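Local coordinates for protein serpin-12 (Manduca sexta, PDB 6CJ7) that probably inhibits serine proteases as a member of the serpin family and controls the prophenoloxidase activation system in larval haemolymph, at residues T18-V24 with P40-T44; R87-L93 with F227-Y232; V168-Y172 with L319-V323. All blocks are in the same frame, centred on the assembly; numbering follows the deposited sequence.

Contact 1 of 3, residues T18-V24 with P40-T44; sequences TSFGVNV and PFSIT
Ile43 CG2 comes obliquely to the Phe20 ring, 3.9 Å from Phe20 CE2, while Val24 CG2 rests over one face, displaced toward the rim. The same isoleucine spans both residues, because its CD1 also reaches Val24 CG1 at 3.9 Å. On the far flank of Gly21, Val22 CG2 packs on Pro40 CB (3.8 Å), and the proline ring sits against the peptide joining Gly21 to Val22. Thr18 leans in from the start of its helix and sets CG2 over the backbone of Phe41.

These are the first turns of helices 19-31 and 40-51, helices A and B of the serpin fold, whose short axes cross at 112° and come within 7.3 Å. Gly21 permits that approach: its CA lies 3.7 Å from Pro40 O, and a beta carbon would collide with this oxygen and with Thr44 OG1. With OG1 of Thr44 beside its own backbone N (chi1 -55°), the hydroxyl folds back to donate to Pro40 O at 2.7 Å, opposite in face to Thr44 N, and accepts from Gly21 N at 3.3 Å along a bent path (136°). A valine in place of this threonine would probably leave Gly21 N without its acceptor and set a methyl against Pro40 O. The Phe41 ring packs against Phe77 and Val80 of helix 70-85.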
loop_
_atom_site.group_PDB
_atom_site.type_symbol
_atom_site.label_atom_id
_atom_site.label_comp_id
_atom_site.label_asym_id
_atom_site.label_seq_id
_atom_site.Cartn_x
_atom_site.Cartn_y
_atom_site.Cartn_z
ATOM N N THR A 18 2.682 -0.502 10.882
ATOM C CA THR A 18 1.879 -1.005 9.774
ATOM C C THR A 18 1.811 -2.530 9.741
ATOM O O THR A 18 1.467 -3.107 8.699
ATOM C CB THR A 18 2.401 -0.465 8.435
ATOM O OG1 THR A 18 3.784 -0.795 8.272
ATOM C CG2 THR A 18 2.229 1.052 8.359
ATOM N N SER A 19 2.079 -3.190 10.874
ATOM C CA SER A 19 2.063 -4.651 10.901
ATOM C C SER A 19 0.720 -5.224 10.447
ATOM O O SER A 19 0.689 -6.246 9.751
ATOM C CB SER A 19 2.408 -5.158 12.298
ATOM O OG SER A 19 1.483 -4.652 13.244
ATOM N N PHE A 20 -0.402 -4.599 10.830
ATOM C CA PHE A 20 -1.698 -5.110 10.378
ATOM C C PHE A 20 -1.763 -5.152 8.853
ATOM O O PHE A 20 -2.160 -6.168 8.259
ATOM C CB PHE A 20 -2.845 -4.261 10.928
ATOM C CG PHE A 20 -4.189 -4.690 10.414
ATOM C CD1 PHE A 20 -4.757 -5.854 10.869
ATOM C CD2 PHE A 20 -4.858 -3.941 9.463
ATOM C CE1 PHE A 20 -5.989 -6.279 10.389
ATOM C CE2 PHE A 20 -6.092 -4.359 8.975
ATOM C CZ PHE A 20 -6.652 -5.525 9.452
ATOM N N GLY A 21 -1.391 -4.043 8.206
ATOM C CA GLY A 21 -1.434 -3.980 6.752
ATOM C C GLY A 21 -0.506 -4.981 6.085
ATOM O O GLY A 21 -0.838 -5.539 5.039
ATOM N N VAL A 22 0.682 -5.208 6.664
ATOM C CA VAL A 22 1.567 -6.241 6.116
ATOM C C VAL A 22 0.926 -7.621 6.240
ATOM O O VAL A 22 0.996 -8.436 5.309
ATOM C CB VAL A 22 2.946 -6.194 6.798
ATOM C CG1 VAL A 22 3.842 -7.316 6.282
ATOM C CG2 VAL A 22 3.610 -4.868 6.527
ATOM N N ASN A 23 0.306 -7.908 7.395
ATOM C CA ASN A 23 -0.392 -9.180 7.589
ATOM C C ASN A 23 -1.511 -9.356 6.565
ATOM O O ASN A 23 -1.710 -10.457 6.032
ATOM C CB ASN A 23 -0.963 -9.262 9.008
ATOM C CG ASN A 23 0.107 -9.223 10.091
ATOM O OD1 ASN A 23 1.247 -9.612 9.874
ATOM N ND2 ASN A 23 -0.284 -8.775 11.286
ATOM N N VAL A 24 -2.257 -8.283 6.283
ATOM C CA VAL A 24 -3.309 -8.348 5.270
ATOM C C VAL A 24 -2.715 -8.691 3.911
ATOM O O VAL A 24 -3.215 -9.571 3.196
ATOM C CB VAL A 24 -4.099 -7.030 5.220
ATOM C CG1 VAL A 24 -5.016 -7.000 3.982
ATOM C CG2 VAL A 24 -4.939 -6.867 6.515
ATOM N N PRO A 40 0.486 -1.387 2.797
ATOM C CA PRO A 40 0.270 -1.607 4.238
ATOM C C PRO A 40 -0.075 -0.330 4.976
ATOM O O PRO A 40 -0.860 -0.365 5.937
ATOM C CB PRO A 40 1.606 -2.198 4.713
ATOM C CG PRO A 40 2.168 -2.852 3.461
ATOM C CD PRO A 40 1.786 -1.910 2.345
ATOM N N PHE A 41 0.477 0.803 4.532
ATOM C CA PHE A 41 0.143 2.098 5.119
ATOM C C PHE A 41 -1.352 2.406 4.981
ATOM O O PHE A 41 -2.033 2.686 5.982
ATOM C CB PHE A 41 1.026 3.174 4.463
ATOM C CG PHE A 41 0.687 4.575 4.848
ATOM C CD1 PHE A 41 0.906 5.024 6.142
ATOM C CD2 PHE A 41 0.159 5.451 3.919
ATOM C CE1 PHE A 41 0.593 6.326 6.504
ATOM C CE2 PHE A 41 -0.152 6.756 4.271
ATOM C CZ PHE A 41 0.070 7.193 5.564
ATOM N N SER A 42 -1.889 2.320 3.758
ATOM C CA SER A 42 -3.296 2.653 3.538
ATOM C C SER A 42 -4.216 1.707 4.290
ATOM O O SER A 42 -5.256 2.124 4.806
ATOM C CB SER A 42 -3.648 2.589 2.049
ATOM O OG SER A 42 -2.819 3.400 1.261
ATOM N N ILE A 43 -3.873 0.421 4.323
ATOM C CA ILE A 43 -4.745 -0.544 4.989
ATOM C C ILE A 43 -4.741 -0.304 6.494
ATOM O O ILE A 43 -5.782 -0.406 7.154
ATOM C CB ILE A 43 -4.321 -1.980 4.629
ATOM C CG1 ILE A 43 -4.520 -2.222 3.139
ATOM C CG2 ILE A 43 -5.094 -2.992 5.469
ATOM C CD1 ILE A 43 -3.895 -3.510 2.629
ATOM N N THR A 44 -3.578 0.030 7.061
ATOM C CA THR A 44 -3.515 0.343 8.486
ATOM C C THR A 44 -4.257 1.641 8.796
ATOM O O THR A 44 -4.979 1.720 9.800
ATOM C CB THR A 44 -2.048 0.420 8.939
ATOM O OG1 THR A 44 -1.373 -0.800 8.600
ATOM C CG2 THR A 44 -1.960 0.607 10.451
#

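Contact 2 of 3, residues R87-L93 with F227-Y232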
loop_
_atom_site.group_PDB
_atom_site.type_symbol
_atom_site.label_atom_id
_atom_site.label_comp_id
_atom_site.label_asym_id
_atom_site.label_seq_id
_atom_site.Cartn_x
_atom_site.Cartn_y
_atom_site.Cartn_z
ATOM N N ARG A 87 7.756 17.021 2.362
ATOM C CA ARG A 87 8.612 16.757 1.215
ATOM C C ARG A 87 8.224 17.661 0.052
ATOM O O ARG A 87 7.042 17.771 -0.294
ATOM C CB ARG A 87 8.524 15.282 0.829
ATOM C CG ARG A 87 9.188 14.373 1.867
ATOM C CD ARG A 87 8.896 12.885 1.695
ATOM N NE ARG A 87 9.564 12.140 2.760
ATOM C CZ ARG A 87 9.063 11.064 3.364
ATOM N NH1 ARG A 87 7.882 10.568 2.999
ATOM N NH2 ARG A 87 9.759 10.488 4.342
ATOM N N ASN A 88 9.236 18.319 -0.536
ATOM C CA ASN A 88 9.088 19.215 -1.685
ATOM C C ASN A 88 10.105 18.743 -2.715
ATOM O O ASN A 88 11.163 19.343 -2.882
ATOM C CB ASN A 88 9.314 20.690 -1.296
ATOM C CG ASN A 88 8.110 21.301 -0.607
ATOM O OD1 ASN A 88 6.989 21.231 -1.114
ATOM N ND2 ASN A 88 8.335 21.908 0.554
ATOM N N SER A 89 9.786 17.648 -3.392
ATOM C CA SER A 89 10.722 16.993 -4.287
ATOM C C SER A 89 9.959 16.495 -5.503
ATOM O O SER A 89 8.737 16.626 -5.597
ATOM C CB SER A 89 11.418 15.817 -3.598
ATOM O OG SER A 89 10.493 14.759 -3.424
ATOM N N ARG A 90 10.691 15.894 -6.435
ATOM C CA ARG A 90 10.034 15.319 -7.598
ATOM C C ARG A 90 9.483 13.918 -7.350
ATOM O O ARG A 90 8.928 13.317 -8.284
ATOM C CB ARG A 90 11.011 15.305 -8.775
ATOM C CG ARG A 90 11.209 16.696 -9.416
ATOM C CD ARG A 90 12.351 16.744 -10.394
ATOM N NE ARG A 90 13.644 16.584 -9.739
ATOM C CZ ARG A 90 14.816 16.657 -10.353
ATOM N NH1 ARG A 90 14.862 16.881 -11.656
ATOM N NH2 ARG A 90 15.941 16.500 -9.662
ATOM N N ASN A 91 9.626 13.366 -6.144
ATOM C CA ASN A 91 8.941 12.126 -5.810
ATOM C C ASN A 91 7.462 12.430 -5.636
ATOM O O ASN A 91 7.094 13.297 -4.838
ATOM C CB ASN A 91 9.505 11.505 -4.530
ATOM C CG ASN A 91 10.966 11.126 -4.655
ATOM O OD1 ASN A 91 11.375 10.558 -5.669
ATOM N ND2 ASN A 91 11.766 11.447 -3.633
ATOM N N ILE A 92 6.610 11.734 -6.379
ATOM C CA ILE A 92 5.174 11.975 -6.307
ATOM C C ILE A 92 4.537 10.872 -5.471
ATOM O O ILE A 92 4.462 9.718 -5.902
ATOM C CB ILE A 92 4.544 12.045 -7.703
ATOM C CG1 ILE A 92 5.159 13.194 -8.501
ATOM C CG2 ILE A 92 3.022 12.200 -7.584
ATOM C CD1 ILE A 92 4.617 13.320 -9.899
ATOM N N LEU A 93 4.065 11.219 -4.276
ATOM C CA LEU A 93 3.258 10.319 -3.463
ATOM C C LEU A 93 1.926 11.010 -3.227
ATOM O O LEU A 93 1.888 12.089 -2.622
ATOM C CB LEU A 93 3.949 9.973 -2.140
ATOM C CG LEU A 93 3.165 9.113 -1.141
ATOM C CD1 LEU A 93 2.985 7.696 -1.680
ATOM C CD2 LEU A 93 3.880 9.074 0.205
ATOM N N PHE A 227 15.394 6.833 -3.932
ATOM C CA PHE A 227 14.760 7.899 -4.687
ATOM C C PHE A 227 15.362 9.242 -4.261
ATOM O O PHE A 227 16.231 9.304 -3.391
ATOM C CB PHE A 227 13.242 7.843 -4.502
ATOM C CG PHE A 227 12.589 6.679 -5.208
ATOM C CD1 PHE A 227 12.266 5.514 -4.514
ATOM C CD2 PHE A 227 12.276 6.753 -6.570
ATOM C CE1 PHE A 227 11.637 4.443 -5.174
ATOM C CE2 PHE A 227 11.661 5.682 -7.234
ATOM C CZ PHE A 227 11.342 4.533 -6.531
ATOM N N GLU A 228 14.894 10.322 -4.893
ATOM C CA GLU A 228 15.500 11.645 -4.732
ATOM C C GLU A 228 15.545 12.065 -3.266
ATOM O O GLU A 228 14.575 11.888 -2.524
ATOM C CB GLU A 228 14.711 12.682 -5.550
ATOM C CG GLU A 228 15.548 13.862 -6.009
ATOM C CD GLU A 228 14.756 14.982 -6.679
ATOM O OE1 GLU A 228 13.518 15.035 -6.545
ATOM O OE2 GLU A 228 15.389 15.830 -7.345
ATOM N N TYR A 229 16.694 12.612 -2.853
ATOM C CA TYR A 229 16.937 13.087 -1.487
ATOM C C TYR A 229 16.814 11.967 -0.454
ATOM O O TYR A 229 16.667 12.236 0.744
ATOM C CB TYR A 229 16.010 14.257 -1.131
ATOM C CG TYR A 229 16.064 15.378 -2.143
ATOM C CD1 TYR A 229 17.262 16.032 -2.409
ATOM C CD2 TYR A 229 14.935 15.779 -2.834
ATOM C CE1 TYR A 229 17.332 17.056 -3.340
ATOM C CE2 TYR A 229 14.992 16.810 -3.770
ATOM C CZ TYR A 229 16.193 17.437 -4.021
ATOM O OH TYR A 229 16.256 18.456 -4.950
ATOM N N ASN A 230 16.916 10.721 -0.913
ATOM C CA ASN A 230 16.762 9.521 -0.092
ATOM C C ASN A 230 15.484 9.560 0.742
ATOM O O ASN A 230 15.442 9.044 1.856
ATOM C CB ASN A 230 17.981 9.292 0.804
ATOM C CG ASN A 230 18.113 7.835 1.228
ATOM O OD1 ASN A 230 17.829 6.925 0.446
ATOM N ND2 ASN A 230 18.522 7.609 2.470
ATOM N N GLU A 231 14.422 10.153 0.190
ATOM C CA GLU A 231 13.148 10.200 0.906
ATOM C C GLU A 231 12.511 8.824 0.970
ATOM O O GLU A 231 11.898 8.455 1.982
ATOM C CB GLU A 231 12.203 11.182 0.216
ATOM C CG GLU A 231 12.652 12.621 0.374
ATOM C CD GLU A 231 11.877 13.582 -0.493
ATOM O OE1 GLU A 231 11.114 13.102 -1.377
ATOM O OE2 GLU A 231 12.055 14.807 -0.300
ATOM N N TYR A 232 12.652 8.061 -0.108
ATOM C CA TYR A 232 12.079 6.733 -0.244
ATOM C C TYR A 232 13.136 5.805 -0.821
ATOM O O TYR A 232 14.096 6.246 -1.454
ATOM C CB TYR A 232 10.845 6.709 -1.176
ATOM C CG TYR A 232 9.807 7.749 -0.821
ATOM C CD1 TYR A 232 8.816 7.477 0.116
ATOM C CD2 TYR A 232 9.817 8.999 -1.430
ATOM C CE1 TYR A 232 7.876 8.442 0.450
ATOM C CE2 TYR A 232 8.896 9.967 -1.098
ATOM C CZ TYR A 232 7.912 9.676 -0.171
ATOM O OH TYR A 232 6.983 10.640 0.153
HETATM O O HOH W 1 11.522 17.471 -0.232
HETATM O O HOH W 2 6.641 12.712 -1.454
#
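Glu231 OE1 is gripped by two donors: Ser89 OG at 2.7 Å on its syn side, and Asn91 ND2 at 2.9 Å from above the carboxylate plane, in a nearly straight bond (163°). Ser89 OG, turned between its own backbone N and carbonyl carbon (chi1 71°), also accepts from Asn91 N in an ST turn. Water 1 joins Glu231 OE2 to Asn88 N. The Glu228 carboxylate takes Arg90 with both oxygens: OE1 accepts from Arg90 N at 3.0 Å, and OE2 forms a salt bridge with the bent Arg90 side chain, modelled a doubtfully short 2.5 Å from Arg90 NH2. Asn91 OD1 accepts from Leu176 N.

Farther out, the extended Arg87 runs past Glu231 and brings its guanidinium, steeply tilted (planes 66° apart), off-centre to the Tyr232 ring, with Arg87 CZ 4.5 Å from the centroid in a cation-pi contact; NH1 bonds weakly to Tyr232 OH, and NH2 makes a salt bridge with Asp365. Asn91 CB and Leu93 CD2 pack obliquely on the same tyrosine. One salt bridge crosses, neutral donors hold Glu231 and Arg87 pairs outside, so directional hydrogen bonds largely pin the turn between strands 220-226 and 232-239 to the entry of strand 92-102.

Contact 3 of 3, residues V168-Y172 with L319-V323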
loop_
_atom_site.group_PDB
_atom_site.type_symbol
_atom_site.label_atom_id
_atom_site.label_comp_id
_atom_site.label_asym_id
_atom_site.label_seq_id
_atom_site.Cartn_x
_atom_site.Cartn_y
_atom_site.Cartn_z
ATOM N N VAL A 168 -12.659 4.705 1.780
ATOM C CA VAL A 168 -11.721 4.653 0.657
ATOM C C VAL A 168 -10.334 5.067 1.124
ATOM O O VAL A 168 -10.163 6.053 1.852
ATOM C CB VAL A 168 -12.166 5.521 -0.548
ATOM C CG1 VAL A 168 -13.493 5.080 -1.069
ATOM C CG2 VAL A 168 -12.190 6.994 -0.200
ATOM N N ASN A 169 -9.331 4.299 0.716
ATOM C CA ASN A 169 -7.939 4.636 0.996
ATOM C C ASN A 169 -7.149 4.242 -0.235
ATOM O O ASN A 169 -7.060 3.052 -0.557
ATOM C CB ASN A 169 -7.421 3.918 2.238
ATOM C CG ASN A 169 -8.169 4.333 3.488
ATOM O OD1 ASN A 169 -9.224 3.766 3.828
ATOM N ND2 ASN A 169 -7.642 5.355 4.171
ATOM N N ALA A 170 -6.649 5.238 -0.942
ATOM C CA ALA A 170 -5.973 5.022 -2.218
ATOM C C ALA A 170 -4.594 5.653 -2.163
ATOM O O ALA A 170 -4.367 6.632 -1.445
ATOM C CB ALA A 170 -6.797 5.618 -3.356
ATOM N N VAL A 171 -3.655 5.086 -2.918
ATOM C CA VAL A 171 -2.301 5.650 -2.933
ATOM C C VAL A 171 -1.674 5.429 -4.302
ATOM O O VAL A 171 -1.839 4.370 -4.920
ATOM C CB VAL A 171 -1.431 5.063 -1.801
ATOM C CG1 VAL A 171 -1.217 3.582 -1.985
ATOM C CG2 VAL A 171 -0.093 5.801 -1.731
ATOM N N TYR A 172 -0.973 6.460 -4.779
ATOM C CA TYR A 172 -0.229 6.428 -6.042
ATOM C C TYR A 172 1.192 6.885 -5.774
ATOM O O TYR A 172 1.398 7.909 -5.111
ATOM C CB TYR A 172 -0.877 7.344 -7.084
ATOM C CG TYR A 172 -0.003 7.668 -8.273
ATOM C CD1 TYR A 172 0.325 6.691 -9.197
ATOM C CD2 TYR A 172 0.450 8.958 -8.499
ATOM C CE1 TYR A 172 1.115 6.985 -10.307
ATOM C CE2 TYR A 172 1.246 9.264 -9.607
ATOM C CZ TYR A 172 1.564 8.270 -10.503
ATOM O OH TYR A 172 2.337 8.558 -11.609
ATOM N N LEU A 319 -12.682 -0.031 0.632
ATOM C CA LEU A 319 -12.078 -0.115 -0.691
ATOM C C LEU A 319 -10.682 0.482 -0.665
ATOM O O LEU A 319 -10.470 1.565 -0.101
ATOM C CB LEU A 319 -12.942 0.613 -1.726
ATOM C CG LEU A 319 -14.400 0.147 -1.766
ATOM C CD1 LEU A 319 -15.231 1.010 -2.703
ATOM C CD2 LEU A 319 -14.442 -1.305 -2.190
ATOM N N HIS A 320 -9.740 -0.223 -1.286
ATOM C CA HIS A 320 -8.346 0.191 -1.336
ATOM C C HIS A 320 -7.837 0.125 -2.768
ATOM O O HIS A 320 -8.098 -0.836 -3.485
ATOM C CB HIS A 320 -7.475 -0.709 -0.437
ATOM C CG HIS A 320 -5.997 -0.458 -0.576
ATOM N ND1 HIS A 320 -5.437 0.801 -0.493
ATOM C CD2 HIS A 320 -4.968 -1.312 -0.808
ATOM C CE1 HIS A 320 -4.127 0.710 -0.672
ATOM N NE2 HIS A 320 -3.815 -0.560 -0.846
ATOM N N SER A 321 -7.105 1.152 -3.185
ATOM C CA SER A 321 -6.446 1.118 -4.481
ATOM C C SER A 321 -4.994 1.529 -4.312
ATOM O O SER A 321 -4.678 2.426 -3.525
ATOM C CB SER A 321 -7.123 2.036 -5.496
ATOM O OG SER A 321 -6.429 1.982 -6.744
ATOM N N ALA A 322 -4.117 0.888 -5.082
ATOM C CA ALA A 322 -2.684 1.137 -4.975
ATOM C C ALA A 322 -2.092 1.117 -6.373
ATOM O O ALA A 322 -2.323 0.165 -7.123
ATOM C CB ALA A 322 -2.001 0.077 -4.101
ATOM N N VAL A 323 -1.347 2.163 -6.732
ATOM C CA VAL A 323 -0.697 2.251 -8.041
ATOM C C VAL A 323 0.770 2.591 -7.819
ATOM O O VAL A 323 1.084 3.589 -7.167
ATOM C CB VAL A 323 -1.345 3.312 -8.954
ATOM C CG1 VAL A 323 -0.562 3.420 -10.267
ATOM C CG2 VAL A 323 -2.809 2.982 -9.245
#
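Central sheet A of the serpin fold contains this pair of parallel strands, 165-174 and 317-326, the two between which serpins insert the reactive-centre loop when they change to the relaxed state. Here they are still joined directly, and the unmodelled residues 332-346 follow the second strand, where that loop is expected. The two short segments run 1° apart at 4.7 Å. A regular ladder links them: Asn169 N to Leu319 O at 3.1 Å, Ser321 N to Asn169 O, Val171 N to Ser321 O at 2.9 Å, and Val323 N to Val171 O.

One rung is doubled. The His320 ring, swung anti to its backbone N (chi1 172°), brings ND1 to Asn169 O at 2.8 Å, with that oxygen close to the ring plane; Ser321 N reaches the same oxygen from the opposite face of the carbonyl. His320 NE2 accepts from Ser39 N, so the ring bridges the sheet and the start of helix 40-51, in the region known in serpins as the shutter. Asn169 lies on this face too, its ND2 bonded to Asn97 OD1, as do Val171 and Ala322, whose CG1 and CB meet at 4.2 Å. On the other face, Ser321 CB packs beside Ala170 CB, while Ser321 OG bonds to Asp280 OD2. At the C-terminal end, Val323 CG1 abuts the edge of the Tyr172 ring, 3.6 Å from CD1.

From the N terminus, contact 1 closes first, a short loop bringing helix 40-51 back against helix 19-31. It is complete before the others open. Contact 2 opens at residues 87-93 and contact 3 at 168-172; contact 2 then closes at 227-232 and contact 3 at 319-323, so their long loops cross. Contact 2 ties the sheet B hairpin to the beginning of strand 92-102, the sheet A neighbour of the strand 165-174 that contact 3 uses; Leu93 CD1 packs on Val171 CG2, 3.6 Å away. Contact 1 meets contact 3 from the helical side, where Ser42 CB lies 3.3 Å from His320 CE1, whereas contacts 1 and 2 do not touch.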